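PDB 1QV9: F420-dependent methylenetetrahydromethanopterin dehydrogenase, which catalyses the reversible, coenzyme F420-dependent reduction of methenyl-tetrahydromethanopterin to methylene-tetrahydromethanopterin in methanogenesis from carbon dioxide. Local coordinates for residues Pro121-Gly126 and Glu211-Val216; Met204-Ile209 and Arg242-Leu247. One frame throughout, in Å; residues are numbered along the deposited sequence.

Contact 1: residues Pro121-Gly126 and Glu211-Val216; sequences PDAMLG and ENVADV
The methyl group of Ala123 carries this meeting of a loop with a helix. Its CB points at the helical segment 211-216 and sits 3.6 Å from Ala214 N, close against the backbone where Val213 passes into Ala214. Two further carbons touch the same methyl from directions roughly at right angles: CB of Ala214, 3.9 Å from Ala123 CB, and CG1 of Val213, also 3.9 Å from it. That branch of Val213 is anti to the backbone N (chi1 162°), which directs it toward the loop, 4.2 Å from Met124 O. Upstream, Pro121 lies over the start of the segment, with its CA 3.9 Å from Glu211 N. No hydrogen bond joins the two segments, so the fit depends on small apolar groups and close backbones.

Hydrogen bonds beyond the two segments help to hold the loop. Asp122 is the centre of an inverse gamma turn; its CB points away from segment 211-216, and its carboxylate accepts hydrogen bonds from the backbone N of Gly15 and Thr16. Ala123 O is bonded to Tyr140 OH, and Met124 O to Ser217 OG, one turn beyond Val213 on the same helix.

The contact thus lies where the chain leaves strand 115-119 of the parallel sheet and runs across helix 197-223 on its way to helix 134-150, with helix 227-257 packed against Val213 and Val216.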
ATOM      1  N   PRO A 121      18.434 -11.366 -14.626  1.00 15.59           N
ATOM      2  CA  PRO A 121      17.802 -10.267 -13.880  1.00 16.52           C
ATOM      3  C   PRO A 121      18.741  -9.492 -12.919  1.00 14.96           C
ATOM      4  O   PRO A 121      18.295  -8.513 -12.289  1.00 17.27           O
ATOM      5  CB  PRO A 121      16.665 -10.928 -13.102  1.00 17.75           C
ATOM      6  CG  PRO A 121      16.820 -12.416 -13.303  1.00 23.23           C
ATOM      7  CD  PRO A 121      17.726 -12.648 -14.469  1.00 15.97           C
ATOM      8  N   ASP A 122      20.006  -9.907 -12.815  1.00 15.67           N
ATOM      9  CA  ASP A 122      20.977  -9.234 -11.923  1.00 16.15           C
ATOM     10  C   ASP A 122      21.492  -8.054 -12.717  1.00 16.10           C
ATOM     11  O   ASP A 122      22.626  -8.051 -13.216  1.00 20.40           O
ATOM     12  CB  ASP A 122      22.114 -10.207 -11.600  1.00 18.39           C
ATOM     13  CG  ASP A 122      22.780  -9.918 -10.283  1.00 19.56           C
ATOM     14  OD1 ASP A 122      22.906  -8.718  -9.947  1.00 20.03           O
ATOM     15  OD2 ASP A 122      23.211 -10.886  -9.595  1.00 17.61           O
ATOM     16  N   ALA A 123      20.653  -7.036 -12.779  1.00 17.33           N
ATOM     17  CA  ALA A 123      20.891  -5.869 -13.625  1.00 15.16           C
ATOM     18  C   ALA A 123      21.847  -4.791 -13.160  1.00 17.35           C
ATOM     19  O   ALA A 123      21.891  -4.439 -11.995  1.00 17.25           O
ATOM     20  CB  ALA A 123      19.529  -5.225 -13.910  1.00 17.74           C
HETATM   21  N   MSE A 124      22.648  -4.269 -14.082  0.60 17.36           N
HETATM   22  CA  MSE A 124      23.573  -3.189 -13.743  0.60 19.03           C
HETATM   23  C   MSE A 124      22.757  -1.979 -13.269  0.60 18.57           C
HETATM   24  O   MSE A 124      21.696  -1.664 -13.816  0.60 19.45           O
HETATM   25  CB  MSE A 124      24.403  -2.802 -14.969  0.60 24.39           C
HETATM   26  CG  MSE A 124      25.481  -1.773 -14.683  0.60 12.21           C
HETATM   27 SE   MSE A 124      26.313  -1.193 -16.340  0.60 26.19          SE
HETATM   28  CE  MSE A 124      25.284   0.410 -16.642  0.60 21.64           C
ATOM     29  N   LEU A 125      23.256  -1.300 -12.245  1.00 19.89           N
ATOM     30  CA  LEU A 125      22.559  -0.151 -11.702  1.00 19.42           C
ATOM     31  C   LEU A 125      22.816   1.152 -12.483  1.00 18.41           C
ATOM     32  O   LEU A 125      23.639   1.164 -13.423  1.00 20.15           O
ATOM     33  CB  LEU A 125      22.841   0.007 -10.217  1.00 25.47           C
ATOM     34  CG  LEU A 125      24.239  -0.076  -9.643  1.00 28.77           C
ATOM     35  CD1 LEU A 125      25.154   0.950 -10.258  1.00 32.36           C
ATOM     36  CD2 LEU A 125      24.117   0.112  -8.126  1.00 26.79           C
ATOM     37  N   GLY A 126      22.115   2.222 -12.096  1.00 19.19           N
ATOM     38  CA  GLY A 126      22.223   3.513 -12.809  1.00 19.06           C
ATOM     39  C   GLY A 126      23.432   4.290 -12.338  1.00 18.37           C
ATOM     40  O   GLY A 126      23.308   5.338 -11.685  1.00 21.19           O
ATOM     41  N   GLU A 211      15.198  -7.784 -15.401  1.00 15.70           N
ATOM     42  CA  GLU A 211      16.051  -7.965 -16.575  1.00 17.66           C
ATOM     43  C   GLU A 211      16.003  -6.698 -17.444  1.00 16.94           C
ATOM     44  O   GLU A 211      17.048  -6.242 -17.961  1.00 18.53           O
ATOM     45  CB  GLU A 211      15.591  -9.196 -17.373  1.00 17.96           C
ATOM     46  CG  GLU A 211      16.459  -9.442 -18.613  1.00 24.56           C
ATOM     47  CD  GLU A 211      16.069 -10.696 -19.370  1.00 28.19           C
ATOM     48  OE1 GLU A 211      16.525 -10.863 -20.529  1.00 31.53           O
ATOM     49  OE2 GLU A 211      15.318 -11.507 -18.809  1.00 25.33           O
ATOM     50  N   ASN A 212      14.819  -6.096 -17.565  1.00 15.72           N
ATOM     51  CA  ASN A 212      14.664  -4.875 -18.393  1.00 16.94           C
ATOM     52  C   ASN A 212      15.375  -3.643 -17.843  1.00 18.34           C
ATOM     53  O   ASN A 212      15.699  -2.702 -18.571  1.00 18.66           O
ATOM     54  CB  ASN A 212      13.186  -4.548 -18.615  1.00 17.53           C
ATOM     55  CG  ASN A 212      12.418  -5.671 -19.367  1.00 24.81           C
ATOM     56  OD1 ASN A 212      12.992  -6.443 -20.142  1.00 30.83           O
ATOM     57  ND2 ASN A 212      11.125  -5.736 -19.134  1.00 26.36           N
ATOM     58  N   VAL A 213      15.631  -3.610 -16.532  1.00 15.59           N
ATOM     59  CA  VAL A 213      16.333  -2.493 -15.927  1.00 14.08           C
ATOM     60  C   VAL A 213      17.729  -2.339 -16.536  1.00 15.40           C
ATOM     61  O   VAL A 213      18.208  -1.215 -16.714  1.00 17.99           O
ATOM     62  CB  VAL A 213      16.457  -2.747 -14.389  1.00 17.46           C
ATOM     63  CG1 VAL A 213      17.528  -1.871 -13.764  1.00 17.96           C
ATOM     64  CG2 VAL A 213      15.111  -2.452 -13.761  1.00 17.18           C
ATOM     65  N   ALA A 214      18.371  -3.451 -16.869  1.00 17.55           N
ATOM     66  CA  ALA A 214      19.724  -3.364 -17.412  1.00 19.13           C
ATOM     67  C   ALA A 214      19.805  -2.523 -18.674  1.00 21.17           C
ATOM     68  O   ALA A 214      20.743  -1.727 -18.833  1.00 21.55           O
ATOM     69  CB  ALA A 214      20.273  -4.747 -17.666  1.00 20.33           C
ATOM     70  N   ASP A 215      18.838  -2.685 -19.565  1.00 23.04           N
ATOM     71  CA  ASP A 215      18.870  -1.912 -20.805  1.00 26.41           C
ATOM     72  C   ASP A 215      18.739  -0.429 -20.529  1.00 25.26           C
ATOM     73  O   ASP A 215      19.344   0.398 -21.231  1.00 23.78           O
ATOM     74  CB  ASP A 215      17.761  -2.355 -21.759  1.00 28.27           C
ATOM     75  CG  ASP A 215      18.014  -3.733 -22.358  1.00 38.25           C
ATOM     76  OD1 ASP A 215      17.229  -4.141 -23.243  1.00 43.43           O
ATOM     77  OD2 ASP A 215      18.989  -4.411 -21.955  1.00 44.46           O
ATOM     78  N   VAL A 216      17.955  -0.068 -19.509  1.00 17.58           N
ATOM     79  CA  VAL A 216      17.779   1.343 -19.170  1.00 17.03           C
ATOM     80  C   VAL A 216      19.060   1.920 -18.569  1.00 18.90           C
ATOM     81  O   VAL A 216      19.483   3.032 -18.906  1.00 18.09           O
ATOM     82  CB  VAL A 216      16.555   1.569 -18.193  1.00 16.89           C
ATOM     83  CG1 VAL A 216      16.441   3.079 -17.814  1.00 17.61           C
ATOM     84  CG2 VAL A 216      15.287   1.025 -18.866  1.00 16.79           C
TER

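Contact 2: residues Met204-Ile209 and Arg242-Leu247; sequences MAALEI and RKAAEL
Segments 204-209 and 242-247 run nearly antiparallel, their axes 8.2 Å apart at closest approach and their N-to-C directions 163° from each other, with the CA atoms of Ala206 and Ala244 nearest each other, 4.4 Å apart. Alanine makes such closeness possible, and the two methyls are used reciprocally: Ala206 CB lies 3.4 Å from Ala244 O, while Ala244 CB lies 3.5 Å from Ala206 O. Each small side chain therefore rests on the backbone of the opposing helix.

Larger side chains fill the interface beside this pair. Leu247, its CG anti to the carbonyl carbon (chi1 -87°), extends CD1 across the interface to Ala205 CB at 3.8 Å. The same CD1 meets Ile209 CD1 tip to tip at 3.7 Å, the two side chains crossing at about a right angle. Ile209 divides its branches: CG2, anti to the backbone N, covers Ala244 CB at 4.0 Å, whereas CG1 carries CD1 to the leucine. All five touching residues are buried, and no hydrogen bond crosses between the segments.

Charged groups lie off this apolar seam. Glu208 forms a salt bridge with Arg185, while Lys243 and Glu246 form salt bridges with Glu250 and Lys243, respectively, of the second subunit. Arg242 pairs with Glu250 of the second subunit and Asp249 of the third. The arrangement is that of a close-packed, alanine-lined antiparallel helix pair, here within the helix bundle that accompanies the alpha/beta domain and takes part in subunit assembly.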
HETATM    1  N   MSE A 204       7.548 -13.943 -11.862  1.00 14.55           N
HETATM    2  CA  MSE A 204       8.015 -13.856 -13.240  1.00 15.29           C
HETATM    3  C   MSE A 204       7.978 -12.407 -13.690  1.00 13.06           C
HETATM    4  O   MSE A 204       8.938 -11.947 -14.299  1.00 14.76           O
HETATM    5  CB  MSE A 204       7.138 -14.718 -14.151  1.00 16.44           C
HETATM    6  CG  MSE A 204       7.349 -16.204 -13.831  1.00 12.85           C
HETATM    7 SE   MSE A 204       6.058 -17.333 -14.811  1.00 19.55          SE
HETATM    8  CE  MSE A 204       6.341 -16.608 -16.526  1.00 17.76           C
ATOM      9  N   ALA A 205       6.890 -11.691 -13.401  1.00 13.03           N
ATOM     10  CA  ALA A 205       6.829 -10.265 -13.753  1.00 12.07           C
ATOM     11  C   ALA A 205       8.000  -9.526 -13.078  1.00 13.45           C
ATOM     12  O   ALA A 205       8.609  -8.638 -13.655  1.00 15.18           O
ATOM     13  CB  ALA A 205       5.522  -9.645 -13.302  1.00 14.43           C
ATOM     14  N   ALA A 206       8.301  -9.835 -11.817  1.00 12.30           N
ATOM     15  CA  ALA A 206       9.415  -9.171 -11.192  1.00 11.44           C
ATOM     16  C   ALA A 206      10.758  -9.414 -11.904  1.00 11.46           C
ATOM     17  O   ALA A 206      11.556  -8.507 -12.019  1.00 13.34           O
ATOM     18  CB  ALA A 206       9.519  -9.619  -9.682  1.00 14.20           C
ATOM     19  N   LEU A 207      11.014 -10.634 -12.352  1.00 12.24           N
ATOM     20  CA  LEU A 207      12.274 -10.957 -12.987  1.00 11.56           C
ATOM     21  C   LEU A 207      12.313 -10.329 -14.375  1.00 12.33           C
ATOM     22  O   LEU A 207      13.396  -9.941 -14.811  1.00 16.72           O
ATOM     23  CB  LEU A 207      12.485 -12.473 -13.134  1.00 16.33           C
ATOM     24  CG  LEU A 207      12.653 -13.227 -11.813  1.00 14.58           C
ATOM     25  CD1 LEU A 207      13.141 -14.655 -12.130  1.00 16.94           C
ATOM     26  CD2 LEU A 207      13.744 -12.541 -10.944  1.00 14.87           C
ATOM     27  N   GLU A 208      11.161 -10.218 -15.028  1.00 12.70           N
ATOM     28  CA  GLU A 208      11.154  -9.603 -16.356  1.00 16.20           C
ATOM     29  C   GLU A 208      11.513  -8.138 -16.182  1.00 17.85           C
ATOM     30  O   GLU A 208      12.368  -7.600 -16.915  1.00 16.27           O
ATOM     31  CB  GLU A 208       9.786  -9.752 -17.032  1.00 14.16           C
ATOM     32  CG  GLU A 208       9.778  -9.068 -18.411  1.00 16.70           C
ATOM     33  CD  GLU A 208      10.575  -9.832 -19.440  1.00 19.53           C
ATOM     34  OE1 GLU A 208      10.951  -9.195 -20.463  1.00 24.78           O
ATOM     35  OE2 GLU A 208      10.852 -11.042 -19.233  1.00 19.83           O
ATOM     36  N   ILE A 209      10.894  -7.456 -15.209  1.00 13.65           N
ATOM     37  CA  ILE A 209      11.201  -6.044 -15.005  1.00 14.36           C
ATOM     38  C   ILE A 209      12.675  -5.855 -14.618  1.00 15.54           C
ATOM     39  O   ILE A 209      13.341  -4.939 -15.089  1.00 14.60           O
ATOM     40  CB  ILE A 209      10.263  -5.434 -13.919  1.00 14.47           C
ATOM     41  CG1 ILE A 209       8.825  -5.444 -14.430  1.00 12.64           C
ATOM     42  CG2 ILE A 209      10.784  -4.040 -13.478  1.00 12.40           C
ATOM     43  CD1 ILE A 209       7.776  -4.990 -13.401  1.00 17.13           C
ATOM     44  N   ARG A 242      12.598  -0.937  -7.797  1.00 13.47           N
ATOM     45  CA  ARG A 242      11.824  -0.841  -6.540  1.00 12.85           C
ATOM     46  C   ARG A 242      10.455  -1.524  -6.745  1.00 15.06           C
ATOM     47  O   ARG A 242       9.959  -2.226  -5.845  1.00 15.01           O
ATOM     48  CB  ARG A 242      11.669   0.636  -6.140  1.00 14.52           C
ATOM     49  CG  ARG A 242      10.651   0.915  -5.037  1.00 14.95           C
ATOM     50  CD  ARG A 242      10.840   2.365  -4.599  1.00 14.66           C
ATOM     51  NE  ARG A 242       9.864   2.753  -3.575  1.00 15.22           N
ATOM     52  CZ  ARG A 242       8.631   3.180  -3.840  1.00 14.55           C
ATOM     53  NH1 ARG A 242       7.799   3.516  -2.840  1.00 16.93           N
ATOM     54  NH2 ARG A 242       8.203   3.309  -5.101  1.00 16.06           N
ATOM     55  N   LYS A 243       9.818  -1.378  -7.910  1.00 13.41           N
ATOM     56  CA  LYS A 243       8.540  -2.051  -8.152  1.00 13.38           C
ATOM     57  C   LYS A 243       8.694  -3.559  -8.362  1.00 14.55           C
ATOM     58  O   LYS A 243       7.791  -4.333  -8.045  1.00 14.72           O
ATOM     59  CB  LYS A 243       7.803  -1.434  -9.355  1.00 15.52           C
ATOM     60  CG  LYS A 243       7.247  -0.048  -8.985  1.00 18.34           C
ATOM     61  CD  LYS A 243       6.362  -0.131  -7.715  1.00 23.94           C
ATOM     62  CE  LYS A 243       5.587   1.157  -7.410  1.00 28.36           C
ATOM     63  NZ  LYS A 243       6.512   2.237  -7.069  1.00 36.77           N
ATOM     64  N   ALA A 244       9.821  -3.980  -8.943  1.00 12.17           N
ATOM     65  CA  ALA A 244      10.063  -5.402  -9.098  1.00 11.14           C
ATOM     66  C   ALA A 244      10.164  -5.988  -7.669  1.00 13.01           C
ATOM     67  O   ALA A 244       9.652  -7.079  -7.454  1.00 14.26           O
ATOM     68  CB  ALA A 244      11.380  -5.672  -9.911  1.00 11.93           C
ATOM     69  N   ALA A 245      10.803  -5.285  -6.731  1.00 13.30           N
ATOM     70  CA  ALA A 245      10.910  -5.854  -5.342  1.00 11.68           C
ATOM     71  C   ALA A 245       9.511  -5.947  -4.742  1.00 14.36           C
ATOM     72  O   ALA A 245       9.207  -6.887  -3.972  1.00 14.82           O
ATOM     73  CB  ALA A 245      11.772  -4.959  -4.462  1.00 13.14           C
ATOM     74  N   GLU A 246       8.639  -4.978  -5.036  1.00 13.87           N
ATOM     75  CA  GLU A 246       7.283  -5.014  -4.492  1.00 13.32           C
ATOM     76  C   GLU A 246       6.526  -6.228  -5.049  1.00 14.46           C
ATOM     77  O   GLU A 246       5.753  -6.883  -4.335  1.00 16.07           O
ATOM     78  CB  GLU A 246       6.558  -3.713  -4.844  1.00 16.37           C
ATOM     79  CG  GLU A 246       5.174  -3.558  -4.282  1.00 29.23           C
ATOM     80  CD  GLU A 246       4.515  -2.331  -4.868  1.00 36.98           C
ATOM     81  OE1 GLU A 246       5.146  -1.257  -4.797  1.00 41.35           O
ATOM     82  OE2 GLU A 246       3.399  -2.447  -5.413  1.00 39.93           O
ATOM     83  N   LEU A 247       6.729  -6.550  -6.329  1.00 12.57           N
ATOM     84  CA  LEU A 247       6.071  -7.724  -6.895  1.00 13.52           C
ATOM     85  C   LEU A 247       6.567  -8.981  -6.211  1.00 13.78           C
ATOM     86  O   LEU A 247       5.764  -9.880  -5.933  1.00 15.79           O
ATOM     87  CB  LEU A 247       6.368  -7.833  -8.411  1.00 17.35           C
ATOM     88  CG  LEU A 247       5.431  -7.071  -9.335  1.00 18.17           C
ATOM     89  CD1 LEU A 247       6.111  -6.957 -10.710  1.00 18.40           C
ATOM     90  CD2 LEU A 247       4.099  -7.807  -9.478  1.00 18.89           C
TER

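From the N terminus, the chain first builds strands of the parallel sheet and reaches 121-126 just after strand 115-119. Contact 1 closes the long excursion from there, through helices 134-150 and 153-169 and strand 180-183, to 211-216 on helix 197-223. Contact 2 starts inside that excursion, at 204-209, and ends beyond it, at 242-247, so the two closures cross rather than nest. Contact 2 closes the hairpin of helices 197-223 and 227-257; contact 1 ties that hairpin to the loop that follows strand 115-119. With centres 12 Å apart, they share helix 197-223 and touch directly, Pro121 CB lying 3.8 Å from Leu207 O.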